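Long-range contacts in ABC transporter, substrate-binding protein (Clostridium perfringens, PDB 4EDP), which probably captures a solute outside the cell and hands it to the membrane-spanning part of an ABC importer: residues E51-P56 against Y280-Y285; K36-T41 against S85-T90. All coordinates share one frame; numbering follows the deposited sequence.

Interaction 1: E51-P56 against Y280-Y285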
ATOM      1  N   GLU A  51       7.502 -21.550  -1.320  1.00 33.68           N
ATOM      2  CA  GLU A  51       8.765 -21.883  -1.961  1.00 34.56           C
ATOM      3  C   GLU A  51       9.836 -20.806  -1.788  1.00 32.69           C
ATOM      4  O   GLU A  51      10.996 -21.094  -1.483  1.00 32.97           O
ATOM      5  CB  GLU A  51       8.502 -22.099  -3.454  1.00 37.13           C
ATOM      6  CG  GLU A  51       9.730 -22.387  -4.283  1.00 41.42           C
ATOM      7  CD  GLU A  51       9.401 -22.522  -5.765  1.00 48.53           C
ATOM      8  OE1 GLU A  51       8.207 -22.430  -6.133  1.00 50.74           O
ATOM      9  OE2 GLU A  51      10.341 -22.704  -6.562  1.00 52.31           O
ATOM     10  N   THR A  52       9.423 -19.557  -1.963  1.00 30.36           N
ATOM     11  CA  THR A  52      10.322 -18.423  -1.910  1.00 28.87           C
ATOM     12  C   THR A  52      10.671 -17.905  -0.525  1.00 26.75           C
ATOM     13  O   THR A  52      11.829 -17.598  -0.253  1.00 28.32           O
ATOM     14  CB  THR A  52       9.696 -17.244  -2.691  1.00 28.74           C
ATOM     15  OG1 THR A  52       9.454 -17.655  -4.043  1.00 29.30           O
ATOM     16  CG2 THR A  52      10.621 -16.014  -2.671  1.00 27.76           C
ATOM     17  N   VAL A  53       9.674 -17.817   0.346  1.00 24.87           N
ATOM     18  CA  VAL A  53       9.855 -17.246   1.672  1.00 23.98           C
ATOM     19  C   VAL A  53       9.893 -18.188   2.878  1.00 24.10           C
ATOM     20  O   VAL A  53      10.889 -18.253   3.605  1.00 24.70           O
ATOM     21  CB  VAL A  53       8.722 -16.213   1.927  1.00 22.88           C
ATOM     22  CG1 VAL A  53       8.809 -15.633   3.341  1.00 24.22           C
ATOM     23  CG2 VAL A  53       8.785 -15.107   0.878  1.00 22.68           C
ATOM     24  N   PHE A  54       8.825 -18.939   3.071  1.00 24.72           N
ATOM     25  CA  PHE A  54       8.708 -19.754   4.262  1.00 25.91           C
ATOM     26  C   PHE A  54       9.554 -21.011   4.351  1.00 27.50           C
ATOM     27  O   PHE A  54      10.166 -21.269   5.383  1.00 26.22           O
ATOM     28  CB  PHE A  54       7.241 -20.072   4.503  1.00 25.93           C
ATOM     29  CG  PHE A  54       6.388 -18.843   4.606  1.00 27.33           C
ATOM     30  CD1 PHE A  54       6.608 -17.925   5.619  1.00 27.23           C
ATOM     31  CD2 PHE A  54       5.362 -18.607   3.710  1.00 27.42           C
ATOM     32  CE1 PHE A  54       5.836 -16.785   5.719  1.00 27.39           C
ATOM     33  CE2 PHE A  54       4.576 -17.467   3.822  1.00 28.42           C
ATOM     34  CZ  PHE A  54       4.826 -16.553   4.822  1.00 27.91           C
ATOM     35  N   GLU A  55       9.584 -21.794   3.287  1.00 29.89           N
ATOM     36  CA  GLU A  55      10.343 -23.038   3.312  1.00 32.22           C
ATOM     37  C   GLU A  55      11.829 -22.851   3.585  1.00 31.98           C
ATOM     38  O   GLU A  55      12.409 -23.606   4.383  1.00 31.61           O
ATOM     39  CB  GLU A  55      10.123 -23.827   2.022  1.00 34.73           C
ATOM     40  CG  GLU A  55       8.806 -24.591   1.972  1.00 40.09           C
ATOM     41  CD  GLU A  55       8.783 -25.817   2.890  1.00 47.47           C
ATOM     42  OE1 GLU A  55       9.660 -25.940   3.780  1.00 50.25           O
ATOM     43  OE2 GLU A  55       7.882 -26.675   2.711  1.00 54.20           O
ATOM     44  N   PRO A  56      12.459 -21.862   2.933  1.00 29.97           N
ATOM     45  CA  PRO A  56      13.874 -21.710   3.211  1.00 30.45           C
ATOM     46  C   PRO A  56      14.135 -21.384   4.674  1.00 29.50           C
ATOM     47  O   PRO A  56      15.073 -21.920   5.263  1.00 30.71           O
ATOM     48  CB  PRO A  56      14.289 -20.570   2.282  1.00 30.17           C
ATOM     49  CG  PRO A  56      13.336 -20.676   1.152  1.00 30.69           C
ATOM     50  CD  PRO A  56      12.036 -21.025   1.798  1.00 29.67           C
ATOM     51  N   TYR A 280      11.098 -12.645  15.810  1.00 19.66           N
ATOM     52  CA  TYR A 280      12.061 -11.586  15.490  1.00 19.15           C
ATOM     53  C   TYR A 280      13.017 -12.031  14.382  1.00 20.08           C
ATOM     54  O   TYR A 280      13.313 -11.265  13.476  1.00 20.29           O
ATOM     55  CB  TYR A 280      12.869 -11.173  16.718  1.00 19.76           C
ATOM     56  CG  TYR A 280      12.192 -10.153  17.591  1.00 19.99           C
ATOM     57  CD1 TYR A 280      12.202  -8.813  17.237  1.00 19.74           C
ATOM     58  CD2 TYR A 280      11.573 -10.509  18.781  1.00 19.21           C
ATOM     59  CE1 TYR A 280      11.595  -7.862  18.034  1.00 20.78           C
ATOM     60  CE2 TYR A 280      10.962  -9.557  19.590  1.00 21.28           C
ATOM     61  CZ  TYR A 280      10.978  -8.238  19.209  1.00 18.56           C
ATOM     62  OH  TYR A 280      10.376  -7.265  19.983  1.00 18.01           O
ATOM     63  N   GLU A 281      13.525 -13.260  14.473  1.00 20.79           N
ATOM     64  CA  GLU A 281      14.425 -13.790  13.447  1.00 20.79           C
ATOM     65  C   GLU A 281      13.742 -13.768  12.089  1.00 20.46           C
ATOM     66  O   GLU A 281      14.359 -13.433  11.072  1.00 20.39           O
ATOM     67  CB  GLU A 281      14.902 -15.220  13.800  1.00 22.97           C
ATOM     68  CG  GLU A 281      15.874 -15.259  14.966  1.00 25.83           C
ATOM     69  CD  GLU A 281      16.233 -16.669  15.408  1.00 33.23           C
ATOM     70  OE1 GLU A 281      15.552 -17.629  15.007  1.00 36.84           O
ATOM     71  OE2 GLU A 281      17.185 -16.810  16.186  1.00 39.01           O
ATOM     72  N   PHE A 282      12.462 -14.115  12.061  1.00 20.00           N
ATOM     73  CA  PHE A 282      11.746 -14.132  10.812  1.00 19.59           C
ATOM     74  C   PHE A 282      11.578 -12.740  10.200  1.00 17.69           C
ATOM     75  O   PHE A 282      11.761 -12.573   8.985  1.00 18.32           O
ATOM     76  CB  PHE A 282      10.375 -14.794  10.933  1.00 20.76           C
ATOM     77  CG  PHE A 282       9.667 -14.864   9.621  1.00 20.98           C
ATOM     78  CD1 PHE A 282       9.847 -15.941   8.785  1.00 21.49           C
ATOM     79  CD2 PHE A 282       8.887 -13.816   9.191  1.00 21.20           C
ATOM     80  CE1 PHE A 282       9.240 -15.984   7.546  1.00 23.37           C
ATOM     81  CE2 PHE A 282       8.262 -13.856   7.955  1.00 22.31           C
ATOM     82  CZ  PHE A 282       8.436 -14.939   7.136  1.00 21.14           C
ATOM     83  N   ILE A 283      11.242 -11.746  11.014  1.00 16.73           N
ATOM     84  CA  ILE A 283      11.069 -10.377  10.487  1.00 14.67           C
ATOM     85  C   ILE A 283      12.397  -9.890   9.925  1.00 15.06           C
ATOM     86  O   ILE A 283      12.458  -9.308   8.827  1.00 15.16           O
ATOM     87  CB  ILE A 283      10.483  -9.417  11.544  1.00 13.32           C
ATOM     88  CG1 ILE A 283       9.065  -9.862  11.919  1.00 16.01           C
ATOM     89  CG2 ILE A 283      10.493  -7.941  11.033  1.00 12.22           C
ATOM     90  CD1 ILE A 283       8.353  -8.988  12.975  1.00 16.95           C
ATOM     91  N   ASN A 284      13.474 -10.147  10.664  1.00 17.34           N
ATOM     92  CA  ASN A 284      14.809  -9.763  10.217  1.00 17.61           C
ATOM     93  C   ASN A 284      15.140 -10.437   8.882  1.00 17.50           C
ATOM     94  O   ASN A 284      15.721  -9.823   7.981  1.00 17.09           O
ATOM     95  CB  ASN A 284      15.860 -10.107  11.270  1.00 18.77           C
ATOM     96  CG  ASN A 284      17.206  -9.508  10.953  1.00 20.30           C
ATOM     97  OD1 ASN A 284      17.330  -8.301  10.758  1.00 17.81           O
ATOM     98  ND2 ASN A 284      18.230 -10.343  10.925  1.00 20.75           N
ATOM     99  N   TYR A 285      14.740 -11.699   8.747  1.00 18.05           N
ATOM    100  CA  TYR A 285      14.920 -12.451   7.511  1.00 18.36           C
ATOM    101  C   TYR A 285      14.110 -11.843   6.361  1.00 18.14           C
ATOM    102  O   TYR A 285      14.633 -11.667   5.244  1.00 17.69           O
ATOM    103  CB  TYR A 285      14.515 -13.906   7.778  1.00 18.54           C
ATOM    104  CG  TYR A 285      14.227 -14.788   6.588  1.00 20.14           C
ATOM    105  CD1 TYR A 285      15.250 -15.451   5.907  1.00 24.02           C
ATOM    106  CD2 TYR A 285      12.920 -15.029   6.200  1.00 21.15           C
ATOM    107  CE1 TYR A 285      14.966 -16.306   4.819  1.00 22.14           C
ATOM    108  CE2 TYR A 285      12.628 -15.869   5.129  1.00 22.47           C
ATOM    109  CZ  TYR A 285      13.655 -16.497   4.445  1.00 23.31           C
ATOM    110  OH  TYR A 285      13.346 -17.325   3.386  1.00 25.53           O
TER
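Helices 46-61 and 276-286 run roughly antiparallel here, their local axes 11.6 Å apart and at 149°, a spacing bridged by two long aromatic side chains from 280-285. The first is Phe282. Its CG stands anti to the backbone N (chi1 -177°), which sends the ring straight across to the neighbouring helix. The tip, CZ, lands 3.5 Å from Phe54 CE1, and the two rings meet rim to rim, neither lying over the face of the other, with planes only 14° apart. The same CZ also lies 3.9 Å from Val53 CG1, a methyl that rests over one face of the Phe54 ring near its rim, so that it touches both aromatics. Phe57 meets the Phe282 ring edge-to-face, and Ile89 and Tyr91 of strand 89-93 pack against it too.

One turn later comes Tyr285, whose CG is likewise anti to the backbone N, so that its ring extends beside that of Phe282. Its hydroxyl donates to the main chain: OH to Val53 O is 2.6 Å, short and in the plane of the carbonyl, on a lone pair. Val53 O thus sits at the edge of the tyrosine ring, while the flank of the ring, at CE2, is 4.2 Å from Val53 CG1. Pro56 CB closes against the hydroxyl oxygen, 3.6 Å from Tyr285 OH. The bond falls where the helix is irregular, with a wider pi-type turn over 51-54 and a kink at Pro56, whose N makes no bond to the preceding turn. Thr295 of helix 289-299 also touches this irregular turn. Such packing of helices side by side over one face of a central sheet is characteristic of an alpha/beta lobe of the periplasmic-binding-protein fold.

Interaction 2: K36-T41 against S85-T90. With ACT (acetate ion), chain F.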
ATOM      1  N   LYS A  36       7.610 -24.367  16.035  1.00 44.64           N
ATOM      2  CA  LYS A  36       6.449 -24.067  15.138  1.00 42.72           C
ATOM      3  C   LYS A  36       6.126 -22.574  15.098  1.00 39.81           C
ATOM      4  O   LYS A  36       5.942 -21.937  16.142  1.00 40.77           O
ATOM      5  CB  LYS A  36       5.239 -24.869  15.612  1.00 45.78           C
ATOM      6  CG  LYS A  36       3.940 -24.652  14.866  1.00 47.09           C
ATOM      7  CD  LYS A  36       2.894 -25.626  15.426  1.00 54.22           C
ATOM      8  CE  LYS A  36       1.493 -25.364  14.898  1.00 56.49           C
ATOM      9  NZ  LYS A  36       1.404 -25.505  13.423  1.00 58.45           N
ATOM     10  N   LEU A  37       6.072 -22.014  13.894  1.00 35.56           N
ATOM     11  CA  LEU A  37       5.758 -20.602  13.735  1.00 32.08           C
ATOM     12  C   LEU A  37       4.458 -20.488  12.957  1.00 29.62           C
ATOM     13  O   LEU A  37       4.378 -20.949  11.816  1.00 28.89           O
ATOM     14  CB  LEU A  37       6.893 -19.887  13.003  1.00 31.16           C
ATOM     15  CG  LEU A  37       6.872 -18.361  12.980  1.00 31.65           C
ATOM     16  CD1 LEU A  37       7.061 -17.810  14.398  1.00 33.81           C
ATOM     17  CD2 LEU A  37       7.962 -17.829  12.054  1.00 34.14           C
ATOM     18  N   VAL A  38       3.445 -19.880  13.573  1.00 27.66           N
ATOM     19  CA  VAL A  38       2.141 -19.694  12.936  1.00 26.71           C
ATOM     20  C   VAL A  38       2.074 -18.300  12.319  1.00 24.66           C
ATOM     21  O   VAL A  38       2.216 -17.295  13.024  1.00 23.85           O
ATOM     22  CB  VAL A  38       0.981 -19.877  13.946  1.00 27.79           C
ATOM     23  CG1 VAL A  38      -0.360 -19.633  13.264  1.00 28.89           C
ATOM     24  CG2 VAL A  38       1.036 -21.273  14.567  1.00 29.70           C
ATOM     25  N   VAL A  39       1.863 -18.246  11.008  1.00 22.88           N
ATOM     26  CA  VAL A  39       1.838 -16.979  10.285  1.00 22.45           C
ATOM     27  C   VAL A  39       0.461 -16.617   9.721  1.00 21.62           C
ATOM     28  O   VAL A  39      -0.119 -17.383   8.950  1.00 22.63           O
ATOM     29  CB  VAL A  39       2.823 -17.035   9.098  1.00 21.65           C
ATOM     30  CG1 VAL A  39       2.764 -15.740   8.299  1.00 22.31           C
ATOM     31  CG2 VAL A  39       4.247 -17.348   9.575  1.00 21.84           C
ATOM     32  N   SER A  40      -0.064 -15.461  10.116  1.00 21.12           N
ATOM     33  CA  SER A  40      -1.341 -14.968   9.590  1.00 21.35           C
ATOM     34  C   SER A  40      -1.025 -14.139   8.344  1.00 20.77           C
ATOM     35  O   SER A  40      -0.343 -13.111   8.442  1.00 20.30           O
ATOM     36  CB  SER A  40      -2.055 -14.123  10.636  1.00 21.33           C
ATOM     37  OG  SER A  40      -3.227 -13.528  10.112  1.00 22.53           O
ATOM     38  N   THR A  41      -1.521 -14.565   7.181  1.00 21.73           N
ATOM     39  CA  THR A  41      -1.238 -13.865   5.935  1.00 21.72           C
ATOM     40  C   THR A  41      -2.294 -14.165   4.868  1.00 23.45           C
ATOM     41  O   THR A  41      -3.185 -14.987   5.080  1.00 24.08           O
ATOM     42  CB  THR A  41       0.167 -14.242   5.404  1.00 21.68           C
ATOM     43  OG1 THR A  41       0.569 -13.334   4.364  1.00 23.73           O
ATOM     44  CG2 THR A  41       0.192 -15.687   4.899  1.00 26.15           C
ATOM     45  N   SER A  85      -5.630 -16.592  20.732  1.00 31.08           N
ATOM     46  CA  SER A  85      -5.035 -16.673  19.405  1.00 30.20           C
ATOM     47  C   SER A  85      -3.657 -17.351  19.447  1.00 29.15           C
ATOM     48  O   SER A  85      -2.863 -17.078  20.336  1.00 28.69           O
ATOM     49  CB  SER A  85      -4.917 -15.264  18.818  1.00 29.05           C
ATOM     50  OG  SER A  85      -4.347 -15.308  17.527  1.00 30.90           O
ATOM     51  N   GLN A  86      -3.381 -18.245  18.493  1.00 29.23           N
ATOM     52  CA  GLN A  86      -2.094 -18.958  18.447  1.00 28.83           C
ATOM     53  C   GLN A  86      -1.148 -18.394  17.373  1.00 27.28           C
ATOM     54  O   GLN A  86      -0.099 -18.969  17.078  1.00 26.49           O
ATOM     55  CB  GLN A  86      -2.325 -20.436  18.173  1.00 31.34           C
ATOM     56  CG  GLN A  86      -3.410 -21.027  19.057  1.00 36.29           C
ATOM     57  CD  GLN A  86      -3.396 -22.529  19.085  1.00 45.38           C
ATOM     58  OE1 GLN A  86      -2.505 -23.137  19.681  1.00 51.79           O
ATOM     59  NE2 GLN A  86      -4.427 -23.144  18.514  1.00 48.37           N
ATOM     60  N   ILE A  87      -1.537 -17.271  16.793  1.00 26.29           N
ATOM     61  CA  ILE A  87      -0.738 -16.623  15.761  1.00 24.89           C
ATOM     62  C   ILE A  87       0.525 -15.989  16.377  1.00 23.37           C
ATOM     63  O   ILE A  87       0.459 -15.373  17.442  1.00 22.52           O
ATOM     64  CB  ILE A  87      -1.589 -15.566  15.020  1.00 24.72           C
ATOM     65  CG1 ILE A  87      -2.755 -16.252  14.292  1.00 28.59           C
ATOM     66  CG2 ILE A  87      -0.744 -14.776  14.024  1.00 22.06           C
ATOM     67  CD1 ILE A  87      -3.665 -15.295  13.579  1.00 34.92           C
ATOM     68  N   ASP A  88       1.663 -16.161  15.701  1.00 22.98           N
ATOM     69  CA  ASP A  88       2.958 -15.606  16.130  1.00 22.27           C
ATOM     70  C   ASP A  88       3.267 -14.294  15.386  1.00 22.02           C
ATOM     71  O   ASP A  88       3.671 -13.285  15.976  1.00 21.50           O
ATOM     72  CB  ASP A  88       4.061 -16.630  15.884  1.00 22.44           C
ATOM     73  CG  ASP A  88       3.924 -17.863  16.776  1.00 25.41           C
ATOM     74  OD1 ASP A  88       3.858 -17.684  18.018  1.00 26.37           O
ATOM     75  OD2 ASP A  88       3.931 -19.002  16.248  1.00 25.12           O
ATOM     76  N   ILE A  89       3.114 -14.321  14.077  1.00 22.30           N
ATOM     77  CA  ILE A  89       3.345 -13.103  13.311  1.00 21.44           C
ATOM     78  C   ILE A  89       2.213 -12.861  12.339  1.00 20.39           C
ATOM     79  O   ILE A  89       1.617 -13.803  11.812  1.00 20.50           O
ATOM     80  CB  ILE A  89       4.680 -13.066  12.582  1.00 22.52           C
ATOM     81  CG1 ILE A  89       4.765 -14.131  11.524  1.00 24.44           C
ATOM     82  CG2 ILE A  89       5.859 -13.155  13.566  1.00 25.43           C
ATOM     83  CD1 ILE A  89       5.841 -13.822  10.544  1.00 27.08           C
ATOM     84  N   THR A  90       1.953 -11.583  12.089  1.00 18.00           N
ATOM     85  CA  THR A  90       0.845 -11.164  11.265  1.00 18.39           C
ATOM     86  C   THR A  90       1.214 -10.197  10.155  1.00 16.58           C
ATOM     87  O   THR A  90       1.805  -9.135  10.403  1.00 14.23           O
ATOM     88  CB  THR A  90      -0.203 -10.478  12.166  1.00 18.47           C
ATOM     89  OG1 THR A  90      -0.661 -11.406  13.173  1.00 18.58           O
ATOM     90  CG2 THR A  90      -1.394  -9.966  11.356  1.00 21.15           C
TER
HETATM   91  C   ACT F 404       1.123 -13.081   1.021  0.50 24.67           C
HETATM   92  O   ACT F 404       0.479 -12.985  -0.048  0.50 24.80           O
HETATM   93  OXT ACT F 404       0.668 -13.892   1.866  0.50 24.52           O
HETATM   94  CH3 ACT F 404       2.366 -12.272   1.268  0.50 23.86           C
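Two parallel strands, 37-41 and 89-93, pair in the central sheet of an alpha/beta lobe of a solute-binding protein, and the loop entering the second strand supplies an extra acceptor, Asp88. With CG beside its own backbone N (chi1 -67°), its carboxylate turns back to strand 37-41, where Asp88 OD2 takes the Val38 N-H on its anti lone pair, N to OD2 2.9 Å and nearly straight (176°). The other oxygen, OD1, is held by Ser273 OG and Asn275 ND2; so many donors around a buried carboxylate would probably favour its ionised form.

Val38 O is gripped twice, by successive N-H groups: Asp88 N approaches at 3.0 Å on a lone pair, and Ile89 N at 3.3 Å nearly along the C=O axis. Ile89 makes the regular parallel pair of bonds, its O accepting from Ser40 N at 2.9 Å; Asp88 N is the additional donor. Ile89 O also receives the CA-H of Val39. Ser40 continues the ladder through a backbone bond to Tyr91. On its other side strand 37-41 pairs with 65-69, where Leu37 and Val39 find their backbone partners.

Val39 and Ile89 lie side by side, CG2 of the valine 3.8 Å from CG1 of the isoleucine, on the face where Ala279 and Phe282 cover Ile89 and Phe54 of helix 46-61 reaches Val39. Leu37 CD1 meets Asp88 CB at 3.5 Å. Ser40 and Thr90 occupy the opposite face, toward Met79 of helix 72-81, where Ile87 CD1 packs 3.6 Å from Ser40 CB. Their hydroxyls are satisfied elsewhere, Ser40 OG by Arg75 NH2 and Thr90 OG1 by Asn270 OD1. An acetate, probably from the crystallisation liquor, takes bonds from Gly43 N and Thr41, whose OG1 lies 2.6 Å from acetate OXT.

Overall arrangement
Interactions 1 and 2 are two layers of the same lobe, their centres about 13 Å apart: a helix layer packed on one face of the parallel strands. Along the chain the segments alternate, 36-41, 51-56, 85-90, 280-285, so strand 37-41 leads into helix 46-61, while helix 276-286 returns after a long excursion that, as in other two-lobed binding proteins, probably includes much of the second lobe. The layers touch directly: Phe282 CD2 is 3.3 Å from Ile89 CD1, and Phe54 CZ is 4.1 Å from Val39 CG1. Early and late parts of the sequence thus close one core.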